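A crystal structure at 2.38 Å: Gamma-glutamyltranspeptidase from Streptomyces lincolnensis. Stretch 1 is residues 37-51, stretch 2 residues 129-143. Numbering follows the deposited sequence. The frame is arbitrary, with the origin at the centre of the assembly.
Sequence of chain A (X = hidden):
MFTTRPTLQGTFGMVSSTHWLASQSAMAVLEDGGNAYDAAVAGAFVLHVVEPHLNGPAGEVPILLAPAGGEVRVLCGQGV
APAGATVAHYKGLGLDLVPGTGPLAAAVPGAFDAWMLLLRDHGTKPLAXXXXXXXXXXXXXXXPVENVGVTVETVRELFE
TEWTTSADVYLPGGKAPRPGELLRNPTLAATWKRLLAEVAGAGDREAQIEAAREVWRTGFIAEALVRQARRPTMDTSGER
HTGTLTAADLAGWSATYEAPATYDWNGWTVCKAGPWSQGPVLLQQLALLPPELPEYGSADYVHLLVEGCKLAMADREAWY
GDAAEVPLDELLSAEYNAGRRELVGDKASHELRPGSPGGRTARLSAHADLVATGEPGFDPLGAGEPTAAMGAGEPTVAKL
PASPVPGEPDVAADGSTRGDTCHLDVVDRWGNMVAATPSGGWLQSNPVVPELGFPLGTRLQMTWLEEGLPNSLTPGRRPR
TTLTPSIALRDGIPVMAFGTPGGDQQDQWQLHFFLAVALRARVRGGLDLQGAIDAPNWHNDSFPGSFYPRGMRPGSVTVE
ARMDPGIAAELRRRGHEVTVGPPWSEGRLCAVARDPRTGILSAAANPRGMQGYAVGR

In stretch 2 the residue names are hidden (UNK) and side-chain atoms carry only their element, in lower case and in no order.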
# COMPACT_ATOMS: atom_id res chain seq x y z
N TYR A 37 7.09 -16.41 10.80
CA TYR A 37 8.52 -16.65 10.81
C TYR A 37 8.99 -17.10 9.44
O TYR A 37 9.94 -16.52 8.91
CB TYR A 37 8.88 -17.62 11.96
CG TYR A 37 8.25 -17.13 13.25
CD1 TYR A 37 8.55 -15.87 13.76
CD2 TYR A 37 7.26 -17.88 13.89
CE1 TYR A 37 7.92 -15.39 14.90
CE2 TYR A 37 6.64 -17.40 15.03
CZ TYR A 37 6.97 -16.16 15.53
OH TYR A 37 6.35 -15.69 16.67
N ASP A 38 8.31 -18.09 8.84
CA ASP A 38 8.53 -18.42 7.43
C ASP A 38 8.53 -17.15 6.59
O ASP A 38 9.42 -16.92 5.76
CB ASP A 38 7.42 -19.30 6.90
CG ASP A 38 7.36 -20.65 7.56
OD1 ASP A 38 8.39 -21.35 7.58
OD2 ASP A 38 6.27 -21.04 8.04
N ALA A 39 7.52 -16.32 6.81
CA ALA A 39 7.32 -15.11 6.04
C ALA A 39 8.51 -14.17 6.17
O ALA A 39 9.04 -13.69 5.17
CB ALA A 39 6.06 -14.41 6.49
N ALA A 40 8.91 -13.92 7.40
CA ALA A 40 9.98 -12.97 7.68
C ALA A 40 11.33 -13.41 7.10
O ALA A 40 12.10 -12.57 6.63
CB ALA A 40 10.10 -12.75 9.17
N VAL A 41 11.59 -14.72 7.13
CA VAL A 41 12.79 -15.27 6.51
C VAL A 41 12.78 -14.94 5.01
O VAL A 41 13.74 -14.34 4.51
CB VAL A 41 12.93 -16.80 6.74
CG1 VAL A 41 14.09 -17.37 5.93
CG2 VAL A 41 13.17 -17.09 8.21
N ALA A 42 11.70 -15.29 4.33
CA ALA A 42 11.56 -14.98 2.90
C ALA A 42 11.77 -13.51 2.59
O ALA A 42 12.57 -13.16 1.72
CB ALA A 42 10.20 -15.40 2.41
N GLY A 43 11.05 -12.66 3.31
CA GLY A 43 11.18 -11.21 3.16
C GLY A 43 12.60 -10.70 3.36
O GLY A 43 13.03 -9.80 2.66
N ALA A 44 13.31 -11.29 4.32
CA ALA A 44 14.66 -10.85 4.67
C ALA A 44 15.66 -11.07 3.55
O ALA A 44 16.50 -10.22 3.30
CB ALA A 44 15.14 -11.57 5.92
N PHE A 45 15.55 -12.22 2.90
CA PHE A 45 16.41 -12.53 1.76
C PHE A 45 16.01 -11.73 0.52
O PHE A 45 16.86 -11.42 -0.32
CB PHE A 45 16.43 -14.04 1.50
CG PHE A 45 17.28 -14.81 2.47
CD1 PHE A 45 16.83 -15.09 3.75
CD2 PHE A 45 18.57 -15.22 2.12
CE1 PHE A 45 17.62 -15.78 4.65
CE2 PHE A 45 19.37 -15.92 3.02
CZ PHE A 45 18.90 -16.20 4.29
N VAL A 46 14.74 -11.39 0.39
CA VAL A 46 14.33 -10.45 -0.64
C VAL A 46 14.97 -9.08 -0.37
O VAL A 46 15.50 -8.45 -1.28
CB VAL A 46 12.79 -10.38 -0.77
CG1 VAL A 46 12.35 -9.20 -1.63
CG2 VAL A 46 12.26 -11.69 -1.36
N LEU A 47 14.95 -8.64 0.89
CA LEU A 47 15.58 -7.36 1.26
C LEU A 47 17.05 -7.26 0.89
O LEU A 47 17.52 -6.18 0.51
CB LEU A 47 15.42 -7.09 2.76
CG LEU A 47 14.04 -6.65 3.23
CD1 LEU A 47 13.98 -6.69 4.74
CD2 LEU A 47 13.71 -5.25 2.73
N HIS A 48 17.79 -8.37 1.01
CA HIS A 48 19.20 -8.39 0.57
C HIS A 48 19.27 -7.92 -0.87
O HIS A 48 20.09 -7.06 -1.23
CB HIS A 48 19.79 -9.80 0.62
CG HIS A 48 19.83 -10.41 1.98
ND1 HIS A 48 19.79 -11.77 2.18
CD2 HIS A 48 19.89 -9.84 3.21
CE1 HIS A 48 19.82 -12.02 3.48
NE2 HIS A 48 19.89 -10.86 4.13
N VAL A 49 18.38 -8.48 -1.69
CA VAL A 49 18.35 -8.28 -3.13
C VAL A 49 17.85 -6.89 -3.53
O VAL A 49 18.38 -6.30 -4.47
CB VAL A 49 17.50 -9.36 -3.84
CG1 VAL A 49 17.49 -9.17 -5.35
CG2 VAL A 49 18.03 -10.75 -3.52
N VAL A 50 16.84 -6.38 -2.83
CA VAL A 50 16.19 -5.12 -3.22
C VAL A 50 16.63 -3.89 -2.44
O VAL A 50 16.28 -2.78 -2.83
CB VAL A 50 14.65 -5.24 -3.19
CG1 VAL A 50 14.21 -6.44 -4.03
CG2 VAL A 50 14.09 -5.32 -1.77
N GLU A 51 17.39 -4.09 -1.36
CA GLU A 51 18.05 -2.99 -0.65
C GLU A 51 19.52 -3.33 -0.33
O GLU A 51 19.95 -3.25 0.83
CB GLU A 51 17.30 -2.67 0.64
CG GLU A 51 15.83 -2.33 0.43
CD GLU A 51 15.21 -1.61 1.62
OE1 GLU A 51 15.72 -0.54 2.01
OE2 GLU A 51 14.21 -2.11 2.17
N UNK A 129 11.55 -23.27 -0.41
CA UNK A 129 10.28 -22.55 -0.63
C UNK A 129 10.34 -21.11 -0.12
O UNK A 129 9.72 -20.21 -0.69
o UNK A 129 9.70 -25.20 -1.32
c UNK A 129 9.10 -23.28 0.02
o UNK A 129 7.92 -25.37 -0.08
c UNK A 129 8.90 -24.71 -0.50
N UNK A 130 11.08 -20.90 0.96
CA UNK A 130 11.10 -19.61 1.61
C UNK A 130 12.09 -18.68 0.95
O UNK A 130 11.89 -17.47 0.95
c UNK A 130 9.91 -19.62 3.81
c UNK A 130 11.27 -19.75 3.14
c UNK A 130 12.21 -18.72 3.74
N UNK A 131 13.15 -19.22 0.36
CA UNK A 131 14.12 -18.34 -0.28
C UNK A 131 14.05 -18.25 -1.83
O UNK A 131 14.84 -17.53 -2.43
c UNK A 131 16.89 -19.69 -1.42
c UNK A 131 15.53 -18.53 0.32
c UNK A 131 17.71 -19.52 0.90
c UNK A 131 16.48 -19.69 0.04
N UNK A 132 13.08 -18.92 -2.45
CA UNK A 132 12.89 -18.83 -3.92
C UNK A 132 12.54 -17.42 -4.45
O UNK A 132 12.81 -17.10 -5.60
c UNK A 132 7.98 -20.19 -4.01
c UNK A 132 11.82 -19.82 -4.40
c UNK A 132 10.39 -19.44 -4.06
c UNK A 132 9.43 -20.61 -4.24
n UNK A 132 7.23 -21.19 -3.20
N UNK A 133 11.95 -16.60 -3.60
CA UNK A 133 11.57 -15.23 -3.97
C UNK A 133 12.79 -14.38 -4.27
O UNK A 133 12.87 -13.79 -5.33
c UNK A 133 10.73 -14.59 -2.86
c UNK A 133 9.37 -16.23 -1.51
c UNK A 133 7.14 -16.84 -2.15
c UNK A 133 9.47 -15.36 -2.59
c UNK A 133 8.38 -15.26 -3.45
c UNK A 133 8.22 -16.96 -1.29
c UNK A 133 7.22 -15.99 -3.24
o UNK A 133 5.99 -17.56 -1.94
N UNK A 134 13.73 -14.37 -3.32
CA UNK A 134 15.01 -13.66 -3.48
C UNK A 134 15.85 -14.15 -4.66
O UNK A 134 16.41 -13.34 -5.39
c UNK A 134 15.82 -13.77 -2.20
N UNK A 135 15.93 -15.47 -4.83
CA UNK A 135 16.61 -16.10 -5.97
C UNK A 135 16.07 -15.58 -7.30
O UNK A 135 16.84 -15.23 -8.20
c UNK A 135 16.44 -17.64 -5.97
c UNK A 135 17.12 -18.26 -4.76
c UNK A 135 17.02 -18.27 -7.24
N UNK A 136 14.75 -15.57 -7.43
CA UNK A 136 14.07 -15.06 -8.62
C UNK A 136 14.40 -13.61 -8.93
O UNK A 136 14.71 -13.27 -10.07
N UNK A 137 14.35 -12.75 -7.92
CA UNK A 137 14.70 -11.34 -8.12
C UNK A 137 16.19 -11.13 -8.33
O UNK A 137 16.60 -10.17 -8.98
o UNK A 137 8.54 -10.11 -6.77
c UNK A 137 11.99 -10.87 -5.79
c UNK A 137 11.98 -9.81 -7.94
c UNK A 137 12.70 -10.38 -6.89
c UNK A 137 10.59 -9.72 -7.90
c UNK A 137 14.21 -10.48 -6.95
c UNK A 137 9.91 -10.21 -6.81
c UNK A 137 10.60 -10.79 -5.75
N UNK A 138 17.00 -12.04 -7.80
CA UNK A 138 18.43 -11.97 -7.99
C UNK A 138 18.81 -12.31 -9.42
O UNK A 138 19.53 -11.55 -10.06
c UNK A 138 19.13 -12.91 -7.01
N UNK A 139 18.32 -13.44 -9.92
CA UNK A 139 18.69 -13.88 -11.28
C UNK A 139 17.88 -13.19 -12.39
O UNK A 139 18.46 -12.80 -13.39
o UNK A 139 18.11 -17.94 -13.18
o UNK A 139 17.21 -18.37 -11.22
c UNK A 139 17.59 -17.57 -12.10
c UNK A 139 18.70 -15.41 -11.42
c UNK A 139 17.41 -16.09 -11.84
N UNK A 140 16.57 -13.03 -12.22
CA UNK A 140 15.70 -12.44 -13.27
C UNK A 140 15.44 -10.95 -13.12
O UNK A 140 14.95 -10.33 -14.05
c UNK A 140 14.97 -16.48 -14.69
c UNK A 140 14.36 -13.16 -13.36
n UNK A 140 14.46 -16.83 -13.52
c UNK A 140 14.48 -14.63 -13.60
n UNK A 140 14.99 -15.16 -14.76
c UNK A 140 14.15 -15.69 -12.81
N UNK A 141 15.71 -10.40 -11.94
CA UNK A 141 15.82 -8.94 -11.76
C UNK A 141 14.67 -8.20 -11.09
O UNK A 141 13.58 -8.74 -10.91
N UNK A 142 14.94 -6.95 -10.74
CA UNK A 142 13.91 -6.05 -10.24
C UNK A 142 14.20 -4.58 -10.56
O UNK A 142 15.35 -4.18 -10.69
c UNK A 142 13.76 -6.23 -8.73
n UNK A 142 16.01 -5.79 -7.69
c UNK A 142 14.71 -5.40 -7.93
c UNK A 142 14.56 -4.19 -7.34
c UNK A 142 16.62 -4.86 -6.98
n UNK A 142 15.77 -3.88 -6.76
N UNK A 143 13.15 -3.79 -10.66
CA UNK A 143 13.28 -2.36 -10.94
C UNK A 143 13.66 -1.62 -9.67
O UNK A 143 12.83 -1.44 -8.78
c UNK A 143 11.98 -1.82 -11.53
O HOH W 1 13.04 -15.21 -0.26
O HOH W 2 15.13 -1.48 -4.86

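Position 129 has two side-chain carbons, the second carrying two oxygens. It does not reach stretch 1. This is Asp129.

Position 130 has one carbon bearing two more. The side chain packs against Val41, Ala42 and Asp38, and one carbon lies 3.2 Å from Val41 CG1. A beta-branched C3 side chain is valine, Val130. Its backbone O lies 3.0 Å from Ala42 CB.

Position 131 has four carbons, forked at the second. One fork tip is 4.5 Å from Phe45 CE2. This is Leu131.

Position 132 has four carbons in a row ending in nitrogen. It touches nothing on stretch 1. This is Lys132.

Position 133 has one carbon, then a six-carbon ring bearing an oxygen. Its CB sits 3.6 Å from Val46 CG2, and the ring passes obliquely by Ala42 CB. This is Tyr133.

Position 134 has a single carbon, 3.2 Å from Phe45 O and 4.0 Å from Val49 CG2. This is Ala134.

Position 135 has one carbon carrying two. It points away from stretch 1. This is Val135.

Position 136 has no side-chain atoms: Gly136.

Position 137 again has one carbon and a six-carbon ring with an oxygen. Its CB is 3.9 Å from Val49 CG1. This is Tyr137, its hydroxyl hydrogen-bonded elsewhere in the structure.

Position 138 has one carbon, 4.2 Å from Val49 CG2. This is Ala138.

Position 139 has three carbons, the third carrying two oxygens. It is out of reach. This is Glu139.

Position 140 has one carbon and a five-membered ring with two nitrogens. It makes no contact. This is His140.

Position 141 has no side chain. Its phi is positive, and a CB would jam against the preceding carbonyl O. This is Gly141.

Position 142 has one carbon and a five-membered ring with two nitrogens. Val50 CG1 sits over the ring face, 3.9 Å from its centroid. This is His142.

Position 143 has one carbon, out of reach. This is Ala143.

The two helices run nearly parallel, crossing at -16° with axes 7.6 Å apart. The CA atoms of Val46 and Ala134 are 4.3 Å apart. On the Ala134 side a lone CB fits against Phe45 and Val49. No direct hydrogen bond joins the stretches. Most side-chain contacts are apolar, with Val49 and Val130 covered most on their own stretches; a CH-pi contact and two waters add to them. The helix of stretch 2 is kinked where the N of Tyr133 and Ala134 lack bonds to the preceding turn. Water 1 donates to Ala42 O and Val130 O and accepts from Ala134 N. Water 2 links Val50 O to His142 NE2.

Stretch 2, residues 129-143: DVLKYAVGYAEHGHA
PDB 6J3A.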